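Long-range contacts in diguanylate cyclase/phosphodiesterase (Caldicellulosiruptor saccharolyticus, PDB 3MTK), which probably hydrolyses cyclic di-GMP as a whole protein with PAS, GGDEF and EAL domains, of which this chain is the GGDEF domain: residues T37-L42 / N139-C144; D145-K150 / E158-K163; I63-K68 / Y112-N117. All coordinates share one frame; numbering follows the deposited sequence.

How the contacts relate
From the N terminus, after two helices, 3-8 and 18-30, the chain lays down strand 37-44 in the middle of the main sheet. Helix 56-74 comes later, and the hairpin 112-119 packs against it to close contact 3, a loop nested wholly inside the longer one that contact 1 closes when helix 137-154 comes back to strand 37-44. The chain then leaves this helix and enters strand 159-163, and contact 2 seals this last, short loop. No two loops cross. Contacts 1 and 2 adjoin along one helix, where Arg143 O approaches Phe162 CD2 at 3.3 Å. Contact 3 lies on the opposite side of the chain's centre, about 25 Å from contact 1 between centres.

Contact 1. Residues T37-L42 / N139-C144; sequences TYLIFL and NLMRRC
Cys144 wedges between Leu39 and Phe41, the two residues of strand 37-42 that face helix 137-154, and this is where the packing is tight. Its CB lies over one face of the Phe41 ring, toward the rim, with CB 3.5 Å from Phe41 CD2 in a CH-pi contact. SG stands over the same ring, 4.5 Å from the centroid, and reaches the strand backbone at 3.2 Å from Leu39 O. Leu39 holds CG anti to its backbone N (chi1 177°), which sets that atom 3.6 Å from Cys144 SG. The other branch of the contact at Leu39 is looser: its CD2 stays 4.2 Å from CG of selenomethionine Met141 and 4.3 Å from Leu140 CB. Met141 has a close contact of its own with Phe41, crossing it at about a right angle and bending at chi3 to bring CE to 3.6 Å from Phe41 CZ; beyond it Leu21 and Leu25 of helix 18-30 continue the apolar layer. The outer side of the helix belongs to solvent, with Asn139 and Arg142 exposed. Helix and central strand thus meet through a mainly apolar, sulfur-aromatic contact, in which the polarisable thiol is the one side-chain group reaching the strand carbonyl.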
loop_
_atom_site.group_PDB
_atom_site.type_symbol
_atom_site.label_atom_id
_atom_site.label_comp_id
_atom_site.label_asym_id
_atom_site.label_seq_id
_atom_site.Cartn_x
_atom_site.Cartn_y
_atom_site.Cartn_z
ATOM N N THR A 37 13.058 -8.252 2.955
ATOM C CA THR A 37 12.321 -7.463 1.989
ATOM C C THR A 37 10.878 -7.778 2.331
ATOM O O THR A 37 10.536 -8.938 2.560
ATOM C CB THR A 37 12.615 -7.935 0.564
ATOM O OG1 THR A 37 14.031 -8.020 0.378
ATOM C CG2 THR A 37 12.037 -6.964 -0.440
ATOM N N TYR A 38 10.028 -6.764 2.370
ATOM C CA TYR A 38 8.641 -7.004 2.725
ATOM C C TYR A 38 7.601 -6.518 1.731
ATOM O O TYR A 38 7.817 -5.559 0.990
ATOM C CB TYR A 38 8.324 -6.362 4.081
ATOM C CG TYR A 38 9.168 -6.848 5.233
ATOM C CD1 TYR A 38 10.503 -6.462 5.360
ATOM C CD2 TYR A 38 8.632 -7.698 6.199
ATOM C CE1 TYR A 38 11.283 -6.915 6.419
ATOM C CE2 TYR A 38 9.404 -8.154 7.262
ATOM C CZ TYR A 38 10.727 -7.760 7.364
ATOM O OH TYR A 38 11.488 -8.209 8.415
ATOM N N LEU A 39 6.464 -7.203 1.726
ATOM C CA LEU A 39 5.334 -6.819 0.899
ATOM C C LEU A 39 4.436 -6.120 1.914
ATOM O O LEU A 39 4.214 -6.647 3.009
ATOM C CB LEU A 39 4.608 -8.042 0.342
ATOM C CG LEU A 39 3.356 -7.709 -0.479
ATOM C CD1 LEU A 39 3.734 -6.843 -1.665
ATOM C CD2 LEU A 39 2.686 -8.984 -0.945
ATOM N N ILE A 40 3.942 -4.938 1.569
ATOM C CA ILE A 40 3.077 -4.185 2.467
ATOM C C ILE A 40 1.804 -3.756 1.759
ATOM O O ILE A 40 1.841 -3.265 0.623
ATOM C CB ILE A 40 3.792 -2.922 3.002
ATOM C CG1 ILE A 40 5.089 -3.322 3.696
ATOM C CG2 ILE A 40 2.905 -2.199 4.005
ATOM C CD1 ILE A 40 6.034 -2.171 3.897
ATOM N N PHE A 41 0.684 -3.954 2.445
ATOM C CA PHE A 41 -0.632 -3.596 1.939
ATOM C C PHE A 41 -1.192 -2.427 2.755
ATOM O O PHE A 41 -1.334 -2.524 3.976
ATOM C CB PHE A 41 -1.579 -4.803 2.053
ATOM C CG PHE A 41 -1.596 -5.702 0.840
ATOM C CD1 PHE A 41 -0.686 -5.533 -0.199
ATOM C CD2 PHE A 41 -2.524 -6.733 0.747
ATOM C CE1 PHE A 41 -0.694 -6.384 -1.316
ATOM C CE2 PHE A 41 -2.546 -7.595 -0.369
ATOM C CZ PHE A 41 -1.625 -7.418 -1.403
ATOM N N LEU A 42 -1.484 -1.313 2.093
ATOM C CA LEU A 42 -2.050 -0.167 2.796
ATOM C C LEU A 42 -3.466 0.064 2.301
ATOM O O LEU A 42 -3.716 0.157 1.088
ATOM C CB LEU A 42 -1.259 1.123 2.555
ATOM C CG LEU A 42 0.167 1.334 3.034
ATOM C CD1 LEU A 42 1.160 0.676 2.060
ATOM C CD2 LEU A 42 0.427 2.826 3.089
ATOM N N ASN A 139 0.113 -16.548 -2.832
ATOM C CA ASN A 139 0.200 -16.874 -1.406
ATOM C C ASN A 139 0.721 -15.734 -0.534
ATOM O O ASN A 139 0.305 -15.584 0.609
ATOM C CB ASN A 139 1.072 -18.113 -1.204
ATOM C CG ASN A 139 0.482 -19.349 -1.858
ATOM O OD1 ASN A 139 0.205 -19.356 -3.060
ATOM N ND2 ASN A 139 0.285 -20.401 -1.070
ATOM N N LEU A 140 1.640 -14.942 -1.075
ATOM C CA LEU A 140 2.208 -13.807 -0.352
ATOM C C LEU A 140 1.167 -12.711 -0.242
ATOM O O LEU A 140 0.974 -12.112 0.820
ATOM C CB LEU A 140 3.424 -13.256 -1.093
ATOM C CG LEU A 140 4.772 -13.940 -0.878
ATOM C CD1 LEU A 140 5.679 -13.674 -2.077
ATOM C CD2 LEU A 140 5.401 -13.434 0.413
HETATM N N MSE A 141 0.514 -12.440 -1.364
HETATM C CA MSE A 141 -0.511 -11.423 -1.406
HETATM C C MSE A 141 -1.648 -11.831 -0.494
HETATM O O MSE A 141 -2.286 -10.988 0.127
HETATM C CB MSE A 141 -1.004 -11.240 -2.831
HETATM C CG MSE A 141 0.063 -10.684 -3.713
HETATM SE SE MSE A 141 -0.651 -10.146 -5.389
HETATM C CE MSE A 141 -1.885 -8.790 -4.751
ATOM N N ARG A 142 -1.899 -13.132 -0.414
ATOM C CA ARG A 142 -2.942 -13.632 0.464
ATOM C C ARG A 142 -2.499 -13.359 1.892
ATOM O O ARG A 142 -3.263 -12.852 2.704
ATOM C CB ARG A 142 -3.138 -15.128 0.256
ATOM C CG ARG A 142 -3.800 -15.472 -1.052
ATOM C CD ARG A 142 -3.917 -16.971 -1.236
ATOM N NE ARG A 142 -4.887 -17.290 -2.281
ATOM C CZ ARG A 142 -5.093 -18.507 -2.769
ATOM N NH1 ARG A 142 -4.394 -19.532 -2.312
ATOM N NH2 ARG A 142 -6.008 -18.698 -3.709
ATOM N N ARG A 143 -1.244 -13.670 2.190
ATOM C CA ARG A 143 -0.737 -13.450 3.532
ATOM C C ARG A 143 -0.830 -11.996 3.982
ATOM O O ARG A 143 -1.115 -11.719 5.146
ATOM C CB ARG A 143 0.701 -13.910 3.640
ATOM C CG ARG A 143 1.191 -13.916 5.068
ATOM C CD ARG A 143 2.547 -14.542 5.121
ATOM N NE ARG A 143 2.538 -15.833 4.451
ATOM C CZ ARG A 143 3.634 -16.454 4.045
ATOM N NH1 ARG A 143 4.821 -15.891 4.244
ATOM N NH2 ARG A 143 3.547 -17.633 3.445
ATOM N N CYS A 144 -0.571 -11.072 3.064
ATOM C CA CYS A 144 -0.641 -9.657 3.386
ATOM C C CYS A 144 -2.073 -9.291 3.660
ATOM O O CYS A 144 -2.380 -8.535 4.580
ATOM C CB CYS A 144 -0.136 -8.814 2.228
ATOM S SG CYS A 144 1.449 -8.098 2.561
#

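Contact 2. Residues D145-K150 / E158-K163; sequences DLALIK and EYVIFK
Phe162 carries CG beside its backbone N (chi1 -78°); the CB bond already points toward helix 137-154, and the ring carries on there. Val160 has CG1 anti to the backbone N (chi1 -179°) and CG2 beside it, where CG2 packs on Ala147 O and Lys150 C. These two residues, both on the helix-facing side of strand 159-163, receive three from the helix. Ala147 is the central one. Its CB rests over a face of the Phe162 ring, offset toward the rim, at 4.1 Å from the centroid, and is also 3.5 Å from Val160 O. Because the alanine side chain is so short, the backbones can draw together: Ala147 CA and Val160 CA are 5.3 Å apart, and Phe162 CE2 comes to 3.4 Å from Ala147 N. Val160 CB lies 3.6 Å from Ala147 O. Leu146 meets the same ring differently, its CB lying in the ring plane at the edge, 3.6 Å from Phe162 CE2. Of its side chain, Lys150 contributes the base; CG packs 3.9 Å from Phe162 CZ, the chain bends at chi2, and the ammonium end leads away from the strand. The contact therefore grades from a buried centre at Ala147 to the exposed Leu146 and the partly exposed Lys150. Ile168 of strand 167-168 touches both Val160 and Phe162. Strand 123-129, helix 137-154 and strand 159-163, whose strands are parallel neighbours in the sheet, form a beta-alpha-beta crossover, and the helix packed roughly antiparallel on the strand that follows it is expected of this unit in the GGDEF fold.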
loop_
_atom_site.group_PDB
_atom_site.type_symbol
_atom_site.label_atom_id
_atom_site.label_comp_id
_atom_site.label_asym_id
_atom_site.label_seq_id
_atom_site.Cartn_x
_atom_site.Cartn_y
_atom_site.Cartn_z
ATOM N N ASP A 145 -2.951 -9.843 2.839
ATOM C CA ASP A 145 -4.363 -9.589 2.959
ATOM C C ASP A 145 -4.847 -9.952 4.358
ATOM O O ASP A 145 -5.602 -9.193 4.967
ATOM C CB ASP A 145 -5.121 -10.394 1.905
ATOM C CG ASP A 145 -6.577 -10.008 1.821
ATOM O OD1 ASP A 145 -6.855 -8.847 1.457
ATOM O OD2 ASP A 145 -7.443 -10.858 2.122
ATOM N N LEU A 146 -4.397 -11.098 4.868
ATOM C CA LEU A 146 -4.811 -11.557 6.200
ATOM C C LEU A 146 -4.364 -10.569 7.274
ATOM O O LEU A 146 -5.121 -10.231 8.181
ATOM C CB LEU A 146 -4.223 -12.938 6.504
ATOM C CG LEU A 146 -5.139 -14.047 7.040
ATOM C CD1 LEU A 146 -4.275 -15.268 7.394
ATOM C CD2 LEU A 146 -5.914 -13.580 8.270
ATOM N N ALA A 147 -3.124 -10.115 7.158
ATOM C CA ALA A 147 -2.559 -9.160 8.101
ATOM C C ALA A 147 -3.393 -7.876 8.116
ATOM O O ALA A 147 -3.650 -7.293 9.171
ATOM C CB ALA A 147 -1.120 -8.846 7.711
ATOM N N LEU A 148 -3.815 -7.440 6.936
ATOM C CA LEU A 148 -4.611 -6.228 6.820
ATOM C C LEU A 148 -5.937 -6.429 7.560
ATOM O O LEU A 148 -6.397 -5.553 8.293
ATOM C CB LEU A 148 -4.837 -5.921 5.343
ATOM C CG LEU A 148 -5.435 -4.572 4.992
ATOM C CD1 LEU A 148 -4.708 -3.446 5.738
ATOM C CD2 LEU A 148 -5.335 -4.399 3.475
ATOM N N ILE A 149 -6.531 -7.603 7.380
ATOM C CA ILE A 149 -7.779 -7.929 8.052
ATOM C C ILE A 149 -7.552 -7.877 9.571
ATOM O O ILE A 149 -8.308 -7.242 10.305
ATOM C CB ILE A 149 -8.266 -9.341 7.639
ATOM C CG1 ILE A 149 -8.540 -9.368 6.130
ATOM C CG2 ILE A 149 -9.521 -9.719 8.416
ATOM C CD1 ILE A 149 -8.890 -10.735 5.567
ATOM N N LYS A 150 -6.497 -8.531 10.036
ATOM C CA LYS A 150 -6.189 -8.555 11.465
ATOM C C LYS A 150 -5.976 -7.147 12.004
ATOM O O LYS A 150 -6.293 -6.856 13.161
ATOM C CB LYS A 150 -4.928 -9.387 11.721
ATOM C CG LYS A 150 -4.994 -10.816 11.196
ATOM C CD LYS A 150 -6.025 -11.658 11.946
ATOM C CE LYS A 150 -6.001 -13.114 11.485
ATOM N NZ LYS A 150 -7.060 -13.951 12.133
ATOM N N GLU A 158 -3.854 0.880 12.513
ATOM C CA GLU A 158 -3.094 -0.144 13.190
ATOM C C GLU A 158 -2.480 -0.983 12.070
ATOM O O GLU A 158 -2.992 -1.000 10.952
ATOM C CB GLU A 158 -4.025 -0.982 14.070
ATOM C CG GLU A 158 -3.517 -1.233 15.494
ATOM C CD GLU A 158 -3.757 -0.067 16.449
ATOM O OE1 GLU A 158 -4.927 0.302 16.676
ATOM O OE2 GLU A 158 -2.774 0.476 16.990
ATOM N N TYR A 159 -1.371 -1.654 12.356
ATOM C CA TYR A 159 -0.705 -2.482 11.355
ATOM C C TYR A 159 -0.270 -3.824 11.918
ATOM O O TYR A 159 -0.018 -3.950 13.116
ATOM C CB TYR A 159 0.524 -1.763 10.795
ATOM C CG TYR A 159 1.638 -1.568 11.802
ATOM C CD1 TYR A 159 1.697 -0.420 12.597
ATOM C CD2 TYR A 159 2.645 -2.518 11.943
ATOM C CE1 TYR A 159 2.733 -0.223 13.502
ATOM C CE2 TYR A 159 3.690 -2.332 12.841
ATOM C CZ TYR A 159 3.731 -1.182 13.621
ATOM O OH TYR A 159 4.777 -0.987 14.502
ATOM N N VAL A 160 -0.180 -4.818 11.040
ATOM C CA VAL A 160 0.245 -6.160 11.425
ATOM C C VAL A 160 1.271 -6.710 10.423
ATOM O O VAL A 160 1.091 -6.593 9.206
ATOM C CB VAL A 160 -0.958 -7.137 11.491
ATOM C CG1 VAL A 160 -0.478 -8.518 11.909
ATOM C CG2 VAL A 160 -2.004 -6.623 12.472
ATOM N N ILE A 161 2.337 -7.319 10.941
ATOM C CA ILE A 161 3.390 -7.885 10.094
ATOM C C ILE A 161 3.514 -9.385 10.302
ATOM O O ILE A 161 3.776 -9.830 11.415
ATOM C CB ILE A 161 4.754 -7.249 10.405
ATOM C CG1 ILE A 161 4.653 -5.722 10.304
ATOM C CG2 ILE A 161 5.804 -7.769 9.427
ATOM C CD1 ILE A 161 5.928 -5.004 10.678
ATOM N N PHE A 162 3.324 -10.162 9.235
ATOM C CA PHE A 162 3.423 -11.620 9.318
ATOM C C PHE A 162 4.803 -12.168 8.943
ATOM O O PHE A 162 5.339 -11.870 7.875
ATOM C CB PHE A 162 2.371 -12.291 8.427
ATOM C CG PHE A 162 0.983 -12.314 9.015
ATOM C CD1 PHE A 162 0.781 -12.184 10.389
ATOM C CD2 PHE A 162 -0.128 -12.511 8.191
ATOM C CE1 PHE A 162 -0.505 -12.254 10.931
ATOM C CE2 PHE A 162 -1.425 -12.585 8.727
ATOM C CZ PHE A 162 -1.608 -12.455 10.099
ATOM N N LYS A 163 5.366 -12.979 9.835
ATOM C CA LYS A 163 6.674 -13.596 9.626
ATOM C C LYS A 163 6.543 -15.114 9.709
ATOM O O LYS A 163 5.743 -15.627 10.488
ATOM C CB LYS A 163 7.662 -13.116 10.691
ATOM C CG LYS A 163 8.202 -11.719 10.455
ATOM C CD LYS A 163 9.081 -11.258 11.607
ATOM C CE LYS A 163 9.894 -10.035 11.216
ATOM N NZ LYS A 163 9.037 -8.962 10.648
#

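Contact 3. Residues I63-K68 / Y112-N117; sequences IIHISK and YNVNGN
His65 is the first residue of segment 63-68 to meet the 112-117 region, and it does so at three levels. Its CB packs 3.8 Å from Tyr112 CD2. Farther out, one face of the imidazole takes Val114 CG2, which sits over the ring centre at 4.1 Å from the centroid, 11° off the normal, in a CH-pi contact. At the tip, NE2 gives a weak hydrogen bond to Asn113 O, 3.4 Å long and bent to 129° at the hydrogen. The stronger polar tie is ND1 to Glu61 O, one turn back on the same helix, which would fix the rotation of the ring; with carbonyl oxygens near both nitrogens, a protonated imidazole may be favoured. An alanine here would keep the CB contact with Tyr112, but would probably leave a gap beneath Val114 CG2 and deprive the carbonyls of Asn113 and Glu61 of their imidazole partners.

The strand that His65 packs on is half of a beta hairpin with a two-residue loop, 112-114 with 117-119, closed by a type I' turn from Val114 to Asn117. Val114 O is held twice, by Asn117 N at 2.8 Å and by Asn117 ND2 at 3.1 Å, the latter bond in the plane of the carbonyl and of the amide. Asn115 and Gly116 take the positive phi values this turn requires.

Ile66 follows, with CG1 anti to its carbonyl carbon (chi1 -65°) and crossing Tyr112 at about a right angle. CG1 comes to the phenol ring off-centre, 3.9 Å from Tyr112 CZ. Phe123 of strand 123-129 touches both side chains, and Arg69, just beyond the segment, makes a cation-pi contact with Tyr112. Ser67 packs on Phe88 of the main sheet, as Ile63 and Ile66 do.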
loop_
_atom_site.group_PDB
_atom_site.type_symbol
_atom_site.label_atom_id
_atom_site.label_comp_id
_atom_site.label_asym_id
_atom_site.label_seq_id
_atom_site.Cartn_x
_atom_site.Cartn_y
_atom_site.Cartn_z
ATOM N N ILE A 63 -6.790 10.526 -3.822
ATOM C CA ILE A 63 -6.089 9.271 -4.095
ATOM C C ILE A 63 -4.748 9.585 -4.747
ATOM O O ILE A 63 -3.721 9.011 -4.382
ATOM C CB ILE A 63 -6.920 8.348 -5.035
ATOM C CG1 ILE A 63 -8.206 7.903 -4.343
ATOM C CG2 ILE A 63 -6.115 7.111 -5.422
ATOM C CD1 ILE A 63 -7.978 7.009 -3.155
ATOM N N ILE A 64 -4.748 10.497 -5.716
ATOM C CA ILE A 64 -3.492 10.855 -6.365
ATOM C C ILE A 64 -2.562 11.389 -5.286
ATOM O O ILE A 64 -1.435 10.915 -5.144
ATOM C CB ILE A 64 -3.686 11.928 -7.461
ATOM C CG1 ILE A 64 -4.448 11.331 -8.646
ATOM C CG2 ILE A 64 -2.331 12.434 -7.933
ATOM C CD1 ILE A 64 -4.678 12.320 -9.794
ATOM N N HIS A 65 -3.037 12.369 -4.519
ATOM C CA HIS A 65 -2.234 12.928 -3.432
ATOM C C HIS A 65 -1.665 11.800 -2.587
ATOM O O HIS A 65 -0.468 11.773 -2.297
ATOM C CB HIS A 65 -3.082 13.829 -2.533
ATOM C CG HIS A 65 -3.184 15.242 -3.012
ATOM N ND1 HIS A 65 -3.649 15.571 -4.267
ATOM C CD2 HIS A 65 -2.875 16.411 -2.404
ATOM C CE1 HIS A 65 -3.623 16.883 -4.412
ATOM N NE2 HIS A 65 -3.158 17.417 -3.295
ATOM N N ILE A 66 -2.520 10.859 -2.194
ATOM C CA ILE A 66 -2.056 9.751 -1.376
ATOM C C ILE A 66 -0.970 8.952 -2.083
ATOM O O ILE A 66 0.073 8.673 -1.494
ATOM C CB ILE A 66 -3.209 8.802 -0.989
ATOM C CG1 ILE A 66 -4.203 9.535 -0.087
ATOM C CG2 ILE A 66 -2.655 7.592 -0.266
ATOM C CD1 ILE A 66 -5.429 8.737 0.265
ATOM N N SER A 67 -1.199 8.595 -3.343
ATOM C CA SER A 67 -0.207 7.813 -4.076
ATOM C C SER A 67 1.152 8.497 -4.099
ATOM O O SER A 67 2.179 7.847 -3.918
ATOM C CB SER A 67 -0.664 7.569 -5.514
ATOM O OG SER A 67 -0.686 8.775 -6.256
ATOM N N LYS A 68 1.164 9.808 -4.314
ATOM C CA LYS A 68 2.425 10.531 -4.367
ATOM C C LYS A 68 3.152 10.530 -3.029
ATOM O O LYS A 68 4.372 10.359 -2.975
ATOM C CB LYS A 68 2.193 11.953 -4.876
ATOM C CG LYS A 68 1.712 11.945 -6.324
ATOM C CD LYS A 68 1.555 13.332 -6.915
ATOM C CE LYS A 68 0.990 13.256 -8.336
ATOM N NZ LYS A 68 0.655 14.616 -8.860
ATOM N N TYR A 112 -4.244 16.508 3.962
ATOM C CA TYR A 112 -4.043 16.648 2.526
ATOM C C TYR A 112 -4.791 17.904 2.110
ATOM O O TYR A 112 -5.967 18.073 2.442
ATOM C CB TYR A 112 -4.608 15.448 1.748
ATOM C CG TYR A 112 -3.933 14.133 2.040
ATOM C CD1 TYR A 112 -4.335 13.346 3.107
ATOM C CD2 TYR A 112 -2.854 13.700 1.269
ATOM C CE1 TYR A 112 -3.685 12.170 3.409
ATOM C CE2 TYR A 112 -2.198 12.521 1.562
ATOM C CZ TYR A 112 -2.616 11.765 2.635
ATOM O OH TYR A 112 -1.932 10.624 2.960
ATOM N N ASN A 113 -4.101 18.790 1.402
ATOM C CA ASN A 113 -4.708 20.026 0.940
ATOM C C ASN A 113 -5.106 19.756 -0.490
ATOM O O ASN A 113 -4.335 19.994 -1.414
ATOM C CB ASN A 113 -3.699 21.181 1.020
ATOM C CG ASN A 113 -4.302 22.532 0.639
ATOM O OD1 ASN A 113 -3.802 23.578 1.054
ATOM N ND2 ASN A 113 -5.367 22.517 -0.160
ATOM N N VAL A 114 -6.309 19.230 -0.659
ATOM C CA VAL A 114 -6.822 18.917 -1.979
ATOM C C VAL A 114 -7.759 20.026 -2.442
ATOM O O VAL A 114 -8.890 20.134 -1.972
ATOM C CB VAL A 114 -7.585 17.580 -1.965
ATOM C CG1 VAL A 114 -7.940 17.171 -3.386
ATOM C CG2 VAL A 114 -6.741 16.516 -1.286
ATOM N N ASN A 115 -7.279 20.855 -3.365
ATOM C CA ASN A 115 -8.076 21.959 -3.882
ATOM C C ASN A 115 -8.677 22.768 -2.733
ATOM O O ASN A 115 -9.894 22.932 -2.641
ATOM C CB ASN A 115 -9.197 21.429 -4.780
ATOM C CG ASN A 115 -9.975 22.545 -5.464
ATOM O OD1 ASN A 115 -9.408 23.345 -6.218
ATOM N ND2 ASN A 115 -11.282 22.602 -5.203
ATOM N N GLY A 116 -7.817 23.260 -1.847
ATOM C CA GLY A 116 -8.291 24.049 -0.724
ATOM C C GLY A 116 -8.980 23.236 0.356
ATOM O O GLY A 116 -9.161 23.710 1.479
ATOM N N ASN A 117 -9.374 22.012 0.019
ATOM C CA ASN A 117 -10.039 21.135 0.978
ATOM C C ASN A 117 -9.013 20.430 1.867
ATOM O O ASN A 117 -8.210 19.624 1.389
ATOM C CB ASN A 117 -10.875 20.088 0.240
ATOM C CG ASN A 117 -12.037 20.692 -0.515
ATOM O OD1 ASN A 117 -13.116 20.891 0.042
ATOM N ND2 ASN A 117 -11.822 20.993 -1.789
#